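Local coordinates for protein hydrazine synthase subunit alpha (Candidatus Kuenenia stuttgartiensis, PDB 5C2V) that catalyses, within the hydrazine synthase complex, the condensation of hydroxylamine from the gamma subunit with ammonia to yield hydrazine, at residues T498-G504 / L763-N769. Numbering follows the deposited sequence.
Sequences TAFQQRG and LGAQWDN. With CA (calcium ion), chain Z.
Residues 498-504, a loop that turns at Thr498-Phe500 and then runs extended into strand 503-510, lie against the loop 763-769 that follows helix 751-762; CA atoms approach to 6.8 Å for Thr498 and Gln766, 5.5 Å for Phe500 and Gly764, and 4.9 Å for Gln502 and Asn769. Thr498 (chi1 p) accepts from Phe500 N at OG1 (3.1 Å), an ST turn, and donates from OG1 to Gly764 O (3.0 Å). Phe500, rotamer m, lays one ring face over Gly764 CA in a CH-pi contact, 4.2 Å to the centroid. Gly764 ends the helix in a Schellman motif with positive phi (108°); a CB there would strike both Leu763 O and Phe500 CB. Gln501 O takes a weak bond from Gln766 NE2 (3.1 Å), which also donates to Leu763 O (2.6 Å), and a bond from Arg503 NE (3.0 Å). Gln502 (m, t) extends its side chain to the loop, NE2 donating to Asp768 O (2.9 Å) and weakly to water 1 (2.8 Å), a calcium ligand. Arg503 N bonds weakly to Asn769 OD1 (3.3 Å), and its guanidinium turns to Tyr528; Asn769 ND2 bonds Val644 O. Asp768 OD1 binds calcium at 2.3 Å, while OD2 salt-bridges Arg647. The buried contact thus joins the loop leading into strand 503-510 of the middle domain to a calcium-binding loop near the C-terminus, where Ile770, Gly772, Asp774 and two waters supply the other ligands.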
ATOM      1  N   THR D 498     -15.323  14.746  -4.019  1.00 65.21           N
ATOM      2  CA  THR D 498     -14.671  13.608  -3.384  1.00 51.51           C
ATOM      3  C   THR D 498     -15.187  12.298  -3.968  1.00 45.80           C
ATOM      4  O   THR D 498     -16.062  12.296  -4.835  1.00 52.21           O
ATOM      5  CB  THR D 498     -14.891  13.603  -1.860  1.00 47.10           C
ATOM      6  OG1 THR D 498     -16.209  13.123  -1.564  1.00 47.49           O
ATOM      7  CG2 THR D 498     -14.717  15.002  -1.289  1.00 36.00           C
ATOM      8  N   ALA D 499     -14.644  11.186  -3.484  1.00 45.68           N
ATOM      9  CA  ALA D 499     -15.053   9.866  -3.952  1.00 46.15           C
ATOM     10  C   ALA D 499     -16.356   9.434  -3.286  1.00 64.96           C
ATOM     11  O   ALA D 499     -16.945   8.417  -3.652  1.00 53.34           O
ATOM     12  CB  ALA D 499     -13.957   8.848  -3.687  1.00 33.28           C
ATOM     13  N   PHE D 500     -16.797  10.216  -2.306  1.00 53.98           N
ATOM     14  CA  PHE D 500     -18.037   9.934  -1.594  1.00 37.30           C
ATOM     15  C   PHE D 500     -19.244  10.378  -2.408  1.00 52.73           C
ATOM     16  O   PHE D 500     -19.363  11.552  -2.764  1.00 45.35           O
ATOM     17  CB  PHE D 500     -18.046  10.630  -0.230  1.00 45.34           C
ATOM     18  CG  PHE D 500     -17.018  10.104   0.732  1.00 62.73           C
ATOM     19  CD1 PHE D 500     -15.706  10.544   0.675  1.00 58.84           C
ATOM     20  CD2 PHE D 500     -17.367   9.178   1.701  1.00 44.49           C
ATOM     21  CE1 PHE D 500     -14.759  10.064   1.560  1.00 51.34           C
ATOM     22  CE2 PHE D 500     -16.425   8.694   2.590  1.00 51.23           C
ATOM     23  CZ  PHE D 500     -15.119   9.138   2.518  1.00 64.45           C
ATOM     24  N   GLN D 501     -20.138   9.441  -2.702  1.00 52.24           N
ATOM     25  CA  GLN D 501     -21.368   9.770  -3.410  1.00 49.44           C
ATOM     26  C   GLN D 501     -22.412  10.328  -2.447  1.00 50.98           C
ATOM     27  O   GLN D 501     -22.161  10.450  -1.247  1.00 51.10           O
ATOM     28  CB  GLN D 501     -21.916   8.546  -4.144  1.00 52.13           C
ATOM     29  CG  GLN D 501     -21.128   8.178  -5.391  1.00 52.55           C
ATOM     30  CD  GLN D 501     -21.688   6.961  -6.099  1.00 66.64           C
ATOM     31  OE1 GLN D 501     -22.340   6.117  -5.484  1.00 71.80           O
ATOM     32  NE2 GLN D 501     -21.442   6.869  -7.401  1.00 56.56           N
ATOM     33  N   GLN D 502     -23.580  10.666  -2.982  1.00 48.77           N
ATOM     34  CA  GLN D 502     -24.628  11.323  -2.207  1.00 47.82           C
ATOM     35  C   GLN D 502     -25.140  10.456  -1.063  1.00 63.11           C
ATOM     36  O   GLN D 502     -25.346   9.251  -1.218  1.00 41.02           O
ATOM     37  CB  GLN D 502     -25.787  11.716  -3.122  1.00 54.15           C
ATOM     38  CG  GLN D 502     -25.369  12.604  -4.279  1.00 58.27           C
ATOM     39  CD  GLN D 502     -26.447  12.738  -5.333  1.00 53.81           C
ATOM     40  OE1 GLN D 502     -26.849  11.754  -5.952  1.00 55.96           O
ATOM     41  NE2 GLN D 502     -26.920  13.961  -5.544  1.00 52.02           N
ATOM     42  N   ARG D 503     -25.331  11.086   0.091  1.00 45.07           N
ATOM     43  CA  ARG D 503     -25.794  10.401   1.289  1.00 48.43           C
ATOM     44  C   ARG D 503     -26.449  11.391   2.244  1.00 51.67           C
ATOM     45  O   ARG D 503     -26.340  12.604   2.065  1.00 45.77           O
ATOM     46  CB  ARG D 503     -24.643   9.666   1.975  1.00 49.68           C
ATOM     47  CG  ARG D 503     -23.409  10.510   2.221  1.00 40.25           C
ATOM     48  CD  ARG D 503     -22.202   9.616   2.433  1.00 36.69           C
ATOM     49  NE  ARG D 503     -21.881   8.860   1.227  1.00 36.02           N
ATOM     50  CZ  ARG D 503     -21.037   7.834   1.189  1.00 39.29           C
ATOM     51  NH1 ARG D 503     -20.432   7.431   2.299  1.00 32.76           N
ATOM     52  NH2 ARG D 503     -20.803   7.206   0.046  1.00 27.93           N
ATOM     53  N   GLY D 504     -27.138  10.871   3.253  1.00 39.98           N
ATOM     54  CA  GLY D 504     -27.841  11.714   4.201  1.00 49.03           C
ATOM     55  C   GLY D 504     -27.850  11.107   5.588  1.00 44.40           C
ATOM     56  O   GLY D 504     -27.363   9.996   5.792  1.00 36.02           O
ATOM     57  N   LEU D 763     -19.900  13.898   6.366  1.00 43.92           N
ATOM     58  CA  LEU D 763     -20.726  13.218   5.373  1.00 37.84           C
ATOM     59  C   LEU D 763     -19.956  12.902   4.092  1.00 43.00           C
ATOM     60  O   LEU D 763     -20.471  12.227   3.202  1.00 45.83           O
ATOM     61  CB  LEU D 763     -21.959  14.058   5.032  1.00 36.32           C
ATOM     62  CG  LEU D 763     -23.149  13.994   5.991  1.00 41.23           C
ATOM     63  CD1 LEU D 763     -24.174  15.049   5.621  1.00 46.03           C
ATOM     64  CD2 LEU D 763     -23.776  12.609   5.974  1.00 37.45           C
ATOM     65  N   GLY D 764     -18.721  13.385   4.003  1.00 53.80           N
ATOM     66  CA  GLY D 764     -17.926  13.206   2.802  1.00 42.95           C
ATOM     67  C   GLY D 764     -17.746  14.474   1.988  1.00 45.85           C
ATOM     68  O   GLY D 764     -17.163  14.437   0.904  1.00 39.65           O
ATOM     69  N   ALA D 765     -18.262  15.586   2.505  1.00 46.91           N
ATOM     70  CA  ALA D 765     -18.053  16.907   1.911  1.00 56.94           C
ATOM     71  C   ALA D 765     -18.517  16.984   0.460  1.00 58.11           C
ATOM     72  O   ALA D 765     -17.777  17.438  -0.412  1.00 63.17           O
ATOM     73  CB  ALA D 765     -16.583  17.303   2.013  1.00 49.61           C
ATOM     74  N   GLN D 766     -19.745  16.543   0.208  1.00 56.93           N
ATOM     75  CA  GLN D 766     -20.302  16.590  -1.137  1.00 48.03           C
ATOM     76  C   GLN D 766     -20.699  18.010  -1.526  1.00 43.50           C
ATOM     77  O   GLN D 766     -20.539  18.952  -0.750  1.00 46.44           O
ATOM     78  CB  GLN D 766     -21.516  15.662  -1.257  1.00 45.38           C
ATOM     79  CG  GLN D 766     -21.210  14.182  -1.085  1.00 36.99           C
ATOM     80  CD  GLN D 766     -21.126  13.771   0.371  1.00 45.01           C
ATOM     81  OE1 GLN D 766     -21.353  14.580   1.270  1.00 55.77           O
ATOM     82  NE2 GLN D 766     -20.803  12.505   0.611  1.00 41.74           N
ATOM     83  N   TRP D 767     -21.219  18.139  -2.740  1.00 43.15           N
ATOM     84  CA  TRP D 767     -21.705  19.401  -3.282  1.00 46.63           C
ATOM     85  C   TRP D 767     -23.198  19.269  -3.527  1.00 53.59           C
ATOM     86  O   TRP D 767     -24.013  19.979  -2.936  1.00 47.61           O
ATOM     87  CB  TRP D 767     -20.963  19.754  -4.575  1.00 39.91           C
ATOM     88  CG  TRP D 767     -21.715  20.656  -5.521  1.00 44.41           C
ATOM     89  CD1 TRP D 767     -22.540  20.268  -6.540  1.00 47.93           C
ATOM     90  CD2 TRP D 767     -21.663  22.089  -5.574  1.00 38.62           C
ATOM     91  NE1 TRP D 767     -23.029  21.370  -7.200  1.00 53.14           N
ATOM     92  CE2 TRP D 767     -22.504  22.498  -6.631  1.00 44.12           C
ATOM     93  CE3 TRP D 767     -20.999  23.064  -4.824  1.00 45.33           C
ATOM     94  CZ2 TRP D 767     -22.695  23.841  -6.955  1.00 48.40           C
ATOM     95  CZ3 TRP D 767     -21.193  24.397  -5.148  1.00 54.30           C
ATOM     96  CH2 TRP D 767     -22.033  24.772  -6.203  1.00 45.35           C
ATOM     97  N   ASP D 768     -23.545  18.335  -4.405  1.00 46.26           N
ATOM     98  CA  ASP D 768     -24.933  18.048  -4.691  1.00 64.47           C
ATOM     99  C   ASP D 768     -25.311  16.789  -3.923  1.00 64.61           C
ATOM    100  O   ASP D 768     -24.937  15.682  -4.306  1.00 68.65           O
ATOM    101  CB  ASP D 768     -25.120  17.860  -6.199  1.00 70.11           C
ATOM    102  CG  ASP D 768     -26.546  18.060  -6.643  1.00 74.98           C
ATOM    103  OD1 ASP D 768     -27.457  17.589  -5.940  1.00 69.97           O
ATOM    104  OD2 ASP D 768     -26.753  18.693  -7.699  1.00 90.38           O
ATOM    105  N   ASN D 769     -26.046  16.970  -2.831  1.00 56.80           N
ATOM    106  CA  ASN D 769     -26.477  15.850  -2.005  1.00 67.24           C
ATOM    107  C   ASN D 769     -27.924  15.453  -2.268  1.00 77.99           C
ATOM    108  O   ASN D 769     -28.452  14.548  -1.625  1.00 69.95           O
ATOM    109  CB  ASN D 769     -26.275  16.166  -0.522  1.00 53.81           C
ATOM    110  CG  ASN D 769     -25.138  15.368   0.090  1.00 59.63           C
ATOM    111  OD1 ASN D 769     -24.767  14.307  -0.415  1.00 38.72           O
ATOM    112  ND2 ASN D 769     -24.580  15.872   1.186  1.00 51.22           N
TER
HETATM  113 CA    CA Z 902     -28.980  16.719  -7.482  1.00 68.48          CA
HETATM  114  O   HOH W   1     -27.505  14.935  -8.071  1.00 56.96           O
HETATM  115  O   HOH W   2     -28.172  18.076  -9.295  1.00 62.82           O